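Local coordinates for protein inosine-uridine preferring nucleoside hydrolase (Gardnerella vaginalis 315-A, PDB 6BA1) that belongs to the inosine-uridine preferring nucleoside hydrolase family, a mixed alpha/beta fold around a central, largely parallel sheet, and holds a bound calcium ion, at residues A[256-268]-A[291-305]. Sequence-based numbering, arbitrary orientation.
Sequences VDPTLVTTLPINM and VKTMQVAVGVDVPRF
Strands 261-265 and 295-300 pair antiparallel, from Val261 beside Val300 to Pro265 beside Gln295, with a classic beta bulge where Val298 and Gly299 both face Thr262. Thr262 O takes both bulge amides, Val298 N at 2.9 Å and Gly299 N at 3.2 Å, the latter on a lone pair; Leu264 and Val296 then exchange two backbone bonds. On one face of the ribbon, Val261 CG1 packs on Ala297 CB at 3.4 Å, and the hydroxyl of Thr263 donates to Gln295 OE1 from above the plane of that amide. Beside the bulge, Leu264 CB meets Val298 CG2.

Past the Pro265-Gln295 end of the ladder, the side-chain amide of Asn267 uses both polar atoms on 291-293. ND2 gives a bond in its own amide plane to Val291 O (3.0 Å), while OD1 accepts Thr293 N and OG1 from the same face. Lys292 lays its CG against Pro265 CB, its ammonium bonded to Leu287 O and Asp289 O. Met268 SD and Ile266 CG2 both rest on Val296 CG2.

At the other end, Arg304 NH2 donates to Thr259 OG1 (2.8 Å), which sits at the edge of the guanidinium near its plane, and forms a salt bridge with Asp257 OD2 (3.0 Å), the two charged planes 21° apart. Its chain, bent at chi3 (86°), brings NE to 3.5 Å from Leu260 CD2. Asp257 OD1 also accepts the Thr259 hydroxyl, which ties the two guanidinium partners together.

Strand 261-265 is one of the two edge strands of the sheet within this chain, antiparallel to 295-300, which in turn runs parallel to strand 191-194 through bonds to Val191 and Met193. Helix 247-256 packs against Leu260, Val261 and Phe305, helix 196-199 touches Val261, Ala297 and Val300 through Val198, and Leu264 and Val298 pack against Val298 and Leu264 of the second subunit.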
loop_
_atom_site.group_PDB
_atom_site.type_symbol
_atom_site.label_atom_id
_atom_site.label_comp_id
_atom_site.label_asym_id
_atom_site.label_seq_id
_atom_site.Cartn_x
_atom_site.Cartn_y
_atom_site.Cartn_z
ATOM N N VAL A 256 -6.260 -14.141 18.173
ATOM C CA VAL A 256 -7.316 -14.377 19.172
ATOM C C VAL A 256 -8.527 -13.473 18.939
ATOM O O VAL A 256 -9.667 -13.927 19.033
ATOM C CB VAL A 256 -6.819 -14.277 20.644
ATOM C CG1 VAL A 256 -5.597 -15.161 20.850
ATOM C CG2 VAL A 256 -6.508 -12.848 21.091
ATOM N N ASP A 257 -8.265 -12.204 18.623
ATOM C CA ASP A 257 -9.311 -11.201 18.461
ATOM C C ASP A 257 -9.059 -10.362 17.202
ATOM O O ASP A 257 -8.380 -9.335 17.274
ATOM C CB ASP A 257 -9.368 -10.311 19.713
ATOM C CG ASP A 257 -10.425 -9.227 19.621
ATOM O OD1 ASP A 257 -11.439 -9.424 18.922
ATOM O OD2 ASP A 257 -10.234 -8.174 20.253
ATOM N N PRO A 258 -9.626 -10.778 16.047
ATOM C CA PRO A 258 -9.384 -10.022 14.810
ATOM C C PRO A 258 -9.967 -8.594 14.762
ATOM O O PRO A 258 -9.613 -7.834 13.866
ATOM C CB PRO A 258 -9.996 -10.916 13.721
ATOM C CG PRO A 258 -10.999 -11.751 14.424
ATOM C CD PRO A 258 -10.475 -11.960 15.808
ATOM N N THR A 259 -10.824 -8.232 15.719
ATOM C CA THR A 259 -11.360 -6.870 15.808
ATOM C C THR A 259 -10.362 -5.830 16.346
ATOM O O THR A 259 -10.662 -4.641 16.327
ATOM C CB THR A 259 -12.633 -6.800 16.681
ATOM O OG1 THR A 259 -12.294 -7.001 18.056
ATOM C CG2 THR A 259 -13.674 -7.836 16.241
ATOM N N LEU A 260 -9.199 -6.258 16.835
ATOM C CA LEU A 260 -8.132 -5.314 17.220
ATOM C C LEU A 260 -7.542 -4.542 16.041
ATOM O O LEU A 260 -6.917 -3.503 16.238
ATOM C CB LEU A 260 -6.991 -6.042 17.959
ATOM C CG LEU A 260 -7.200 -6.353 19.444
ATOM C CD1 LEU A 260 -6.201 -7.376 19.929
ATOM C CD2 LEU A 260 -7.117 -5.093 20.288
ATOM N N VAL A 261 -7.746 -5.044 14.828
ATOM C CA VAL A 261 -7.136 -4.506 13.623
ATOM C C VAL A 261 -8.214 -4.221 12.564
ATOM O O VAL A 261 -9.267 -4.861 12.554
ATOM C CB VAL A 261 -6.048 -5.510 13.158
ATOM C CG1 VAL A 261 -5.935 -5.642 11.654
ATOM C CG2 VAL A 261 -4.707 -5.132 13.764
ATOM N N THR A 262 -7.941 -3.248 11.692
ATOM C CA THR A 262 -8.759 -2.962 10.508
ATOM C C THR A 262 -7.958 -3.369 9.273
ATOM O O THR A 262 -6.895 -2.808 9.008
ATOM C CB THR A 262 -9.127 -1.470 10.412
ATOM O OG1 THR A 262 -9.526 -0.990 11.699
ATOM C CG2 THR A 262 -10.263 -1.259 9.428
ATOM N N THR A 263 -8.465 -4.356 8.535
ATOM C CA THR A 263 -7.738 -4.930 7.410
ATOM C C THR A 263 -8.253 -4.425 6.079
ATOM O O THR A 263 -9.373 -3.941 5.976
ATOM C CB THR A 263 -7.811 -6.474 7.377
ATOM O OG1 THR A 263 -9.151 -6.902 7.123
ATOM C CG2 THR A 263 -7.344 -7.071 8.675
ATOM N N LEU A 264 -7.417 -4.588 5.060
ATOM C CA LEU A 264 -7.729 -4.229 3.691
ATOM C C LEU A 264 -7.724 -5.512 2.865
ATOM O O LEU A 264 -6.657 -6.075 2.639
ATOM C CB LEU A 264 -6.668 -3.240 3.183
ATOM C CG LEU A 264 -6.484 -3.012 1.675
ATOM C CD1 LEU A 264 -7.781 -2.602 0.992
ATOM C CD2 LEU A 264 -5.419 -1.959 1.449
ATOM N N PRO A 265 -8.905 -6.002 2.443
ATOM C CA PRO A 265 -8.942 -7.187 1.576
ATOM C C PRO A 265 -8.145 -6.969 0.297
ATOM O O PRO A 265 -8.411 -6.014 -0.425
ATOM C CB PRO A 265 -10.433 -7.358 1.268
ATOM C CG PRO A 265 -11.113 -6.777 2.457
ATOM C CD PRO A 265 -10.254 -5.619 2.894
ATOM N N ILE A 266 -7.163 -7.826 0.036
ATOM C CA ILE A 266 -6.225 -7.606 -1.063
ATOM C C ILE A 266 -5.438 -8.867 -1.422
ATOM O O ILE A 266 -4.775 -9.444 -0.573
ATOM C CB ILE A 266 -5.241 -6.453 -0.724
ATOM C CG1 ILE A 266 -4.287 -6.169 -1.894
ATOM C CG2 ILE A 266 -4.450 -6.739 0.554
ATOM C CD1 ILE A 266 -3.428 -4.941 -1.670
ATOM N N ASN A 267 -5.515 -9.282 -2.682
ATOM C CA ASN A 267 -4.662 -10.352 -3.190
ATOM C C ASN A 267 -3.227 -9.829 -3.295
ATOM O O ASN A 267 -2.978 -8.834 -3.971
ATOM C CB ASN A 267 -5.164 -10.859 -4.547
ATOM C CG ASN A 267 -6.450 -11.659 -4.434
ATOM O OD1 ASN A 267 -6.449 -12.791 -3.957
ATOM N ND2 ASN A 267 -7.554 -11.084 -4.885
ATOM N N MET A 268 -2.301 -10.514 -2.622
ATOM C CA MET A 268 -0.934 -10.034 -2.403
ATOM C C MET A 268 0.131 -10.906 -3.059
ATOM O O MET A 268 -0.137 -12.011 -3.524
ATOM C CB MET A 268 -0.644 -9.988 -0.907
ATOM C CG MET A 268 -1.388 -8.910 -0.144
ATOM S SD MET A 268 -0.646 -7.293 -0.308
ATOM C CE MET A 268 0.983 -7.561 0.374
ATOM N N VAL A 291 -12.509 -12.252 -5.244
ATOM C CA VAL A 291 -12.164 -13.117 -4.117
ATOM C C VAL A 291 -10.770 -12.737 -3.616
ATOM O O VAL A 291 -9.771 -12.967 -4.309
ATOM C CB VAL A 291 -12.195 -14.614 -4.511
ATOM C CG1 VAL A 291 -11.795 -15.496 -3.331
ATOM C CG2 VAL A 291 -13.574 -15.004 -5.035
ATOM N N LYS A 292 -10.715 -12.154 -2.419
ATOM C CA LYS A 292 -9.458 -11.707 -1.814
ATOM C C LYS A 292 -8.892 -12.768 -0.864
ATOM O O LYS A 292 -9.506 -13.087 0.159
ATOM C CB LYS A 292 -9.676 -10.375 -1.083
ATOM C CG LYS A 292 -10.272 -9.254 -1.941
ATOM C CD LYS A 292 -9.512 -9.069 -3.256
ATOM C CE LYS A 292 -9.863 -7.782 -3.973
ATOM N NZ LYS A 292 -9.020 -7.628 -5.188
ATOM N N THR A 293 -7.720 -13.312 -1.208
ATOM C CA THR A 293 -7.128 -14.454 -0.491
ATOM C C THR A 293 -6.628 -14.085 0.909
ATOM O O THR A 293 -6.818 -14.858 1.846
ATOM C CB THR A 293 -5.960 -15.091 -1.279
ATOM O OG1 THR A 293 -4.953 -14.104 -1.571
ATOM C CG2 THR A 293 -6.469 -15.723 -2.583
ATOM N N MET A 294 -5.985 -12.928 1.047
ATOM C CA MET A 294 -5.478 -12.457 2.335
ATOM C C MET A 294 -5.818 -10.996 2.609
ATOM O O MET A 294 -6.323 -10.313 1.738
ATOM C CB MET A 294 -3.971 -12.727 2.452
ATOM C CG MET A 294 -3.083 -12.144 1.393
ATOM S SD MET A 294 -1.380 -12.724 1.610
ATOM C CE MET A 294 -0.824 -11.683 2.964
ATOM N N GLN A 295 -5.560 -10.554 3.837
ATOM C CA GLN A 295 -5.957 -9.229 4.315
ATOM C C GLN A 295 -4.790 -8.569 5.032
ATOM O O GLN A 295 -4.195 -9.182 5.901
ATOM C CB GLN A 295 -7.147 -9.340 5.274
ATOM C CG GLN A 295 -8.157 -10.416 4.898
ATOM C CD GLN A 295 -9.452 -10.309 5.680
ATOM O OE1 GLN A 295 -9.449 -9.918 6.855
ATOM N NE2 GLN A 295 -10.571 -10.652 5.029
ATOM N N VAL A 296 -4.453 -7.334 4.657
ATOM C CA VAL A 296 -3.343 -6.614 5.283
ATOM C C VAL A 296 -3.882 -5.606 6.284
ATOM O O VAL A 296 -4.832 -4.890 6.005
ATOM C CB VAL A 296 -2.451 -5.890 4.259
ATOM C CG1 VAL A 296 -1.277 -5.215 4.961
ATOM C CG2 VAL A 296 -1.953 -6.873 3.200
ATOM N N ALA A 297 -3.247 -5.561 7.445
ATOM C CA ALA A 297 -3.667 -4.702 8.528
ATOM C C ALA A 297 -3.169 -3.312 8.244
ATOM O O ALA A 297 -1.990 -3.134 7.937
ATOM C CB ALA A 297 -3.089 -5.199 9.842
ATOM N N VAL A 298 -4.072 -2.339 8.337
ATOM C CA VAL A 298 -3.745 -0.924 8.117
ATOM C C VAL A 298 -4.061 -0.023 9.314
ATOM O O VAL A 298 -3.331 0.943 9.567
ATOM C CB VAL A 298 -4.459 -0.369 6.871
ATOM C CG1 VAL A 298 -3.811 0.940 6.446
ATOM C CG2 VAL A 298 -4.428 -1.383 5.725
ATOM N N GLY A 299 -5.152 -0.314 10.025
ATOM C CA GLY A 299 -5.503 0.370 11.276
ATOM C C GLY A 299 -5.472 -0.575 12.457
ATOM O O GLY A 299 -5.564 -1.788 12.278
ATOM N N VAL A 300 -5.364 -0.018 13.659
ATOM C CA VAL A 300 -5.242 -0.810 14.886
ATOM C C VAL A 300 -5.700 -0.023 16.122
ATOM O O VAL A 300 -5.478 1.185 16.217
ATOM C CB VAL A 300 -3.788 -1.328 15.066
ATOM C CG1 VAL A 300 -2.769 -0.190 15.009
ATOM C CG2 VAL A 300 -3.631 -2.123 16.360
ATOM N N ASP A 301 -6.350 -0.720 17.050
ATOM C CA ASP A 301 -6.827 -0.147 18.311
ATOM C C ASP A 301 -5.690 -0.234 19.338
ATOM O O ASP A 301 -5.654 -1.150 20.157
ATOM C CB ASP A 301 -8.085 -0.915 18.767
ATOM C CG ASP A 301 -8.828 -0.249 19.907
ATOM O OD1 ASP A 301 -8.236 0.585 20.638
ATOM O OD2 ASP A 301 -10.023 -0.575 20.074
ATOM N N VAL A 302 -4.770 0.728 19.293
ATOM C CA VAL A 302 -3.510 0.655 20.065
ATOM C C VAL A 302 -3.711 0.637 21.586
ATOM O O VAL A 302 -3.079 -0.166 22.273
ATOM C CB VAL A 302 -2.509 1.781 19.672
ATOM C CG1 VAL A 302 -1.263 1.764 20.564
ATOM C CG2 VAL A 302 -2.115 1.655 18.208
ATOM N N PRO A 303 -4.576 1.524 22.123
ATOM C CA PRO A 303 -4.786 1.535 23.580
ATOM C C PRO A 303 -5.480 0.286 24.135
ATOM O O PRO A 303 -5.204 -0.107 25.272
ATOM C CB PRO A 303 -5.658 2.773 23.804
ATOM C CG PRO A 303 -5.476 3.598 22.583
ATOM C CD PRO A 303 -5.348 2.603 21.478
ATOM N N ARG A 304 -6.376 -0.312 23.348
ATOM C CA ARG A 304 -7.042 -1.561 23.734
ATOM C C ARG A 304 -6.090 -2.744 23.640
ATOM O O ARG A 304 -6.089 -3.604 24.513
ATOM C CB ARG A 304 -8.279 -1.821 22.871
ATOM C CG ARG A 304 -9.246 -2.818 23.489
ATOM C CD ARG A 304 -10.441 -3.057 22.591
ATOM N NE ARG A 304 -10.205 -4.091 21.582
ATOM C CZ ARG A 304 -11.020 -4.344 20.556
ATOM N NH1 ARG A 304 -12.137 -3.643 20.372
ATOM N NH2 ARG A 304 -10.720 -5.301 19.688
ATOM N N PHE A 305 -5.295 -2.791 22.574
ATOM C CA PHE A 305 -4.237 -3.799 22.436
ATOM C C PHE A 305 -3.230 -3.715 23.582
ATOM O O PHE A 305 -2.881 -4.732 24.162
ATOM C CB PHE A 305 -3.510 -3.666 21.095
ATOM C CG PHE A 305 -2.206 -4.408 21.041
ATOM C CD1 PHE A 305 -0.995 -3.720 20.959
ATOM C CD2 PHE A 305 -2.183 -5.793 21.107
ATOM C CE1 PHE A 305 0.204 -4.400 20.909
ATOM C CE2 PHE A 305 -0.992 -6.488 21.072
ATOM C CZ PHE A 305 0.207 -5.796 20.979
#